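PDB 5TTA: putative exported protein from Peptoclostridium difficile, which is of unknown function but is probably exported, and belongs to a family (DUF5780) grouped with the E-set, immunoglobulin-like beta-sandwich domains. Local coordinates for residues Ile39-Asn44 / Tyr75-Leu80. Numbering follows the deposited sequence.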
ATOM      1  N   ILE A  39      29.643  -9.084 -10.657  1.00 55.66           N
ATOM      2  CA  ILE A  39      28.764  -8.227  -9.869  1.00 40.88           C
ATOM      3  C   ILE A  39      27.668  -7.713 -10.798  1.00 38.18           C
ATOM      4  O   ILE A  39      27.966  -7.138 -11.858  1.00 38.09           O
ATOM      5  CB  ILE A  39      29.551  -7.095  -9.193  1.00 38.06           C
ATOM      6  CG1 ILE A  39      30.529  -7.652  -8.142  1.00 49.71           C
ATOM      7  CG2 ILE A  39      28.613  -6.188  -8.448  1.00 39.39           C
ATOM      8  CD1 ILE A  39      31.815  -8.311  -8.667  1.00 47.72           C
ATOM      9  N   PRO A  40      26.391  -7.956 -10.477  1.00 27.28           N
ATOM     10  CA  PRO A  40      25.312  -7.534 -11.386  1.00 23.78           C
ATOM     11  C   PRO A  40      25.009  -6.042 -11.316  1.00 28.12           C
ATOM     12  O   PRO A  40      24.353  -5.510 -12.225  1.00 24.01           O
ATOM     13  CB  PRO A  40      24.117  -8.378 -10.916  1.00 20.94           C
ATOM     14  CG  PRO A  40      24.373  -8.578  -9.437  1.00 23.30           C
ATOM     15  CD  PRO A  40      25.884  -8.758  -9.343  1.00 25.35           C
ATOM     16  N   LEU A  41      25.422  -5.347 -10.264  1.00 23.54           N
ATOM     17  CA  LEU A  41      25.147  -3.918 -10.103  1.00 22.25           C
ATOM     18  C   LEU A  41      26.484  -3.224  -9.900  1.00 25.66           C
ATOM     19  O   LEU A  41      27.175  -3.485  -8.911  1.00 23.19           O
ATOM     20  CB  LEU A  41      24.208  -3.663  -8.923  1.00 19.22           C
ATOM     21  CG  LEU A  41      23.817  -2.221  -8.616  1.00 18.89           C
ATOM     22  CD1 LEU A  41      23.082  -1.607  -9.838  1.00 20.98           C
ATOM     23  CD2 LEU A  41      22.914  -2.190  -7.399  1.00 20.32           C
ATOM     24  N   PHE A  42      26.863  -2.373 -10.843  1.00 21.33           N
ATOM     25  CA  PHE A  42      28.186  -1.769 -10.871  1.00 21.28           C
ATOM     26  C   PHE A  42      28.132  -0.378 -10.280  1.00 26.12           C
ATOM     27  O   PHE A  42      27.332   0.451 -10.722  1.00 24.89           O
ATOM     28  CB  PHE A  42      28.720  -1.667 -12.300  1.00 24.15           C
ATOM     29  CG  PHE A  42      30.190  -1.395 -12.372  1.00 30.06           C
ATOM     30  CD1 PHE A  42      30.670  -0.120 -12.602  1.00 38.85           C
ATOM     31  CD2 PHE A  42      31.103  -2.436 -12.229  1.00 40.90           C
ATOM     32  CE1 PHE A  42      32.037   0.125 -12.682  1.00 44.36           C
ATOM     33  CE2 PHE A  42      32.470  -2.202 -12.298  1.00 48.50           C
ATOM     34  CZ  PHE A  42      32.937  -0.916 -12.525  1.00 49.46           C
ATOM     35  N   ILE A  43      29.001  -0.097  -9.315  1.00 17.86           N
ATOM     36  CA  ILE A  43      29.066   1.256  -8.780  1.00 30.27           C
ATOM     37  C   ILE A  43      30.169   1.987  -9.528  1.00 21.64           C
ATOM     38  O   ILE A  43      31.356   1.717  -9.337  1.00 15.98           O
ATOM     39  CB  ILE A  43      29.291   1.285  -7.263  1.00 25.91           C
ATOM     40  CG1 ILE A  43      28.122   0.620  -6.558  1.00 28.51           C
ATOM     41  CG2 ILE A  43      29.414   2.756  -6.785  1.00 18.26           C
ATOM     42  CD1 ILE A  43      28.254   0.604  -5.051  1.00 23.35           C
ATOM     43  N   ASN A  44      29.774   2.933 -10.377  1.00 18.73           N
ATOM     44  CA  ASN A  44      30.733   3.737 -11.128  1.00 21.18           C
ATOM     45  C   ASN A  44      31.411   4.785 -10.265  1.00 19.94           C
ATOM     46  O   ASN A  44      32.580   5.120 -10.517  1.00 21.99           O
ATOM     47  CB  ASN A  44      30.031   4.420 -12.310  1.00 22.48           C
ATOM     48  CG  ASN A  44      29.412   3.417 -13.243  1.00 30.86           C
ATOM     49  OD1 ASN A  44      30.125   2.627 -13.864  1.00 29.91           O
ATOM     50  ND2 ASN A  44      28.083   3.403 -13.316  1.00 22.30           N
ATOM     51  N   TYR A  75      17.999  -3.335  -3.904  1.00 18.27           N
ATOM     52  CA  TYR A  75      19.425  -3.490  -3.638  1.00 18.85           C
ATOM     53  C   TYR A  75      19.697  -3.060  -2.211  1.00 19.29           C
ATOM     54  O   TYR A  75      18.871  -2.416  -1.566  1.00 19.93           O
ATOM     55  CB  TYR A  75      20.314  -2.699  -4.637  1.00 15.66           C
ATOM     56  CG  TYR A  75      20.090  -1.190  -4.671  1.00 25.61           C
ATOM     57  CD1 TYR A  75      20.314  -0.395  -3.536  1.00 30.95           C
ATOM     58  CD2 TYR A  75      19.720  -0.554  -5.846  1.00 23.25           C
ATOM     59  CE1 TYR A  75      20.121   0.979  -3.564  1.00 25.35           C
ATOM     60  CE2 TYR A  75      19.538   0.812  -5.892  1.00 26.34           C
ATOM     61  CZ  TYR A  75      19.742   1.576  -4.754  1.00 30.60           C
ATOM     62  OH  TYR A  75      19.548   2.946  -4.816  1.00 24.45           O
ATOM     63  N   GLU A  76      20.865  -3.448  -1.714  1.00 19.45           N
ATOM     64  CA  GLU A  76      21.425  -2.899  -0.486  1.00 17.74           C
ATOM     65  C   GLU A  76      22.845  -2.466  -0.806  1.00 20.91           C
ATOM     66  O   GLU A  76      23.645  -3.271  -1.299  1.00 18.71           O
ATOM     67  CB  GLU A  76      21.399  -3.911   0.666  1.00 22.24           C
ATOM     68  CG  GLU A  76      19.983  -4.353   0.999  1.00 24.70           C
ATOM     69  CD  GLU A  76      19.898  -5.348   2.149  1.00 39.97           C
ATOM     70  OE1 GLU A  76      18.758  -5.747   2.487  1.00 47.24           O
ATOM     71  OE2 GLU A  76      20.951  -5.726   2.715  1.00 39.04           O
ATOM     72  N   ILE A  77      23.153  -1.200  -0.538  1.00 14.45           N
ATOM     73  CA  ILE A  77      24.457  -0.636  -0.861  1.00 13.03           C
ATOM     74  C   ILE A  77      24.983   0.070   0.376  1.00 15.04           C
ATOM     75  O   ILE A  77      24.304   0.950   0.923  1.00 20.03           O
ATOM     76  CB  ILE A  77      24.386   0.339  -2.049  1.00 15.79           C
ATOM     77  CG1 ILE A  77      24.076  -0.429  -3.334  1.00 22.91           C
ATOM     78  CG2 ILE A  77      25.695   1.089  -2.183  1.00 14.15           C
ATOM     79  CD1 ILE A  77      23.928   0.495  -4.566  1.00 32.84           C
ATOM     80  N   THR A  78      26.182  -0.324   0.834  1.00 14.48           N
ATOM     81  CA  THR A  78      26.730   0.238   2.063  1.00 17.78           C
ATOM     82  C   THR A  78      27.778   1.279   1.706  1.00 17.96           C
ATOM     83  O   THR A  78      28.616   1.047   0.832  1.00 21.21           O
ATOM     84  CB  THR A  78      27.348  -0.844   2.957  1.00 17.03           C
ATOM     85  OG1 THR A  78      26.326  -1.751   3.385  1.00 19.07           O
ATOM     86  CG2 THR A  78      28.001  -0.216   4.205  1.00 17.95           C
ATOM     87  N   CYS A  79      27.736   2.422   2.396  1.00 16.59           N
ATOM     88  CA  CYS A  79      28.708   3.487   2.208  1.00 15.85           C
ATOM     89  C   CYS A  79      29.468   3.778   3.497  1.00 14.65           C
ATOM     90  O   CYS A  79      28.951   3.592   4.603  1.00 16.23           O
ATOM     91  CB  CYS A  79      28.064   4.791   1.762  1.00 17.13           C
ATOM     92  SG  CYS A  79      27.190   4.676   0.161  1.00 22.76           S
ATOM     93  N   LEU A  80      30.681   4.273   3.299  1.00 12.25           N
ATOM     94  CA  LEU A  80      31.631   4.702   4.313  1.00 13.01           C
ATOM     95  C   LEU A  80      32.152   6.060   3.892  1.00 21.57           C
ATOM     96  O   LEU A  80      32.211   6.359   2.698  1.00 21.79           O
ATOM     97  CB  LEU A  80      32.800   3.710   4.433  1.00 14.11           C
ATOM     98  CG  LEU A  80      32.361   2.291   4.780  1.00 17.83           C
ATOM     99  CD1 LEU A  80      33.610   1.360   4.724  1.00 23.47           C
ATOM    100  CD2 LEU A  80      31.791   2.257   6.182  1.00 20.54           C
TER
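Leu41 meets Tyr75 and Ile77 through a single methyl group. The side chain leaves the backbone toward strand 72-82, and with CG anti to the backbone N (chi1 -180°) it is carried on to CD2. This methyl takes the contact: it lies 3.8 Å from Tyr75 CB and 3.9 Å from Tyr75 CD2, approaching the ring obliquely at its root. It also reaches Ile77 CD1 at 4.0 Å, so one methyl touches both residues. Ile77 CD1 in turn lies over one face of the Tyr75 ring, 3.8 Å above its plane and offset toward the rim. Two residues further along both strands, Ile43 and Ile77 reach toward each other tip to tip, Ile43 CD1 standing 3.9 Å from Ile77 CG2. No hydrogen bond crosses; the strand axes pass 10.4 Å apart at 33°, with apolar side chains meeting in the gap between them, consistent with the facing sheets of a beta sandwich. Tyr75 OH is hydrogen-bonded to Asp186 OD2 of strand 183-189, in the sheet of Leu41. Within this chain, strand 41-50 is an outer strand of that antiparallel sheet, beside strand 58-66, whose Leu64 touches both isoleucines, whereas strand 72-82 pairs with strands 131-135 and 205-215 in the second sheet.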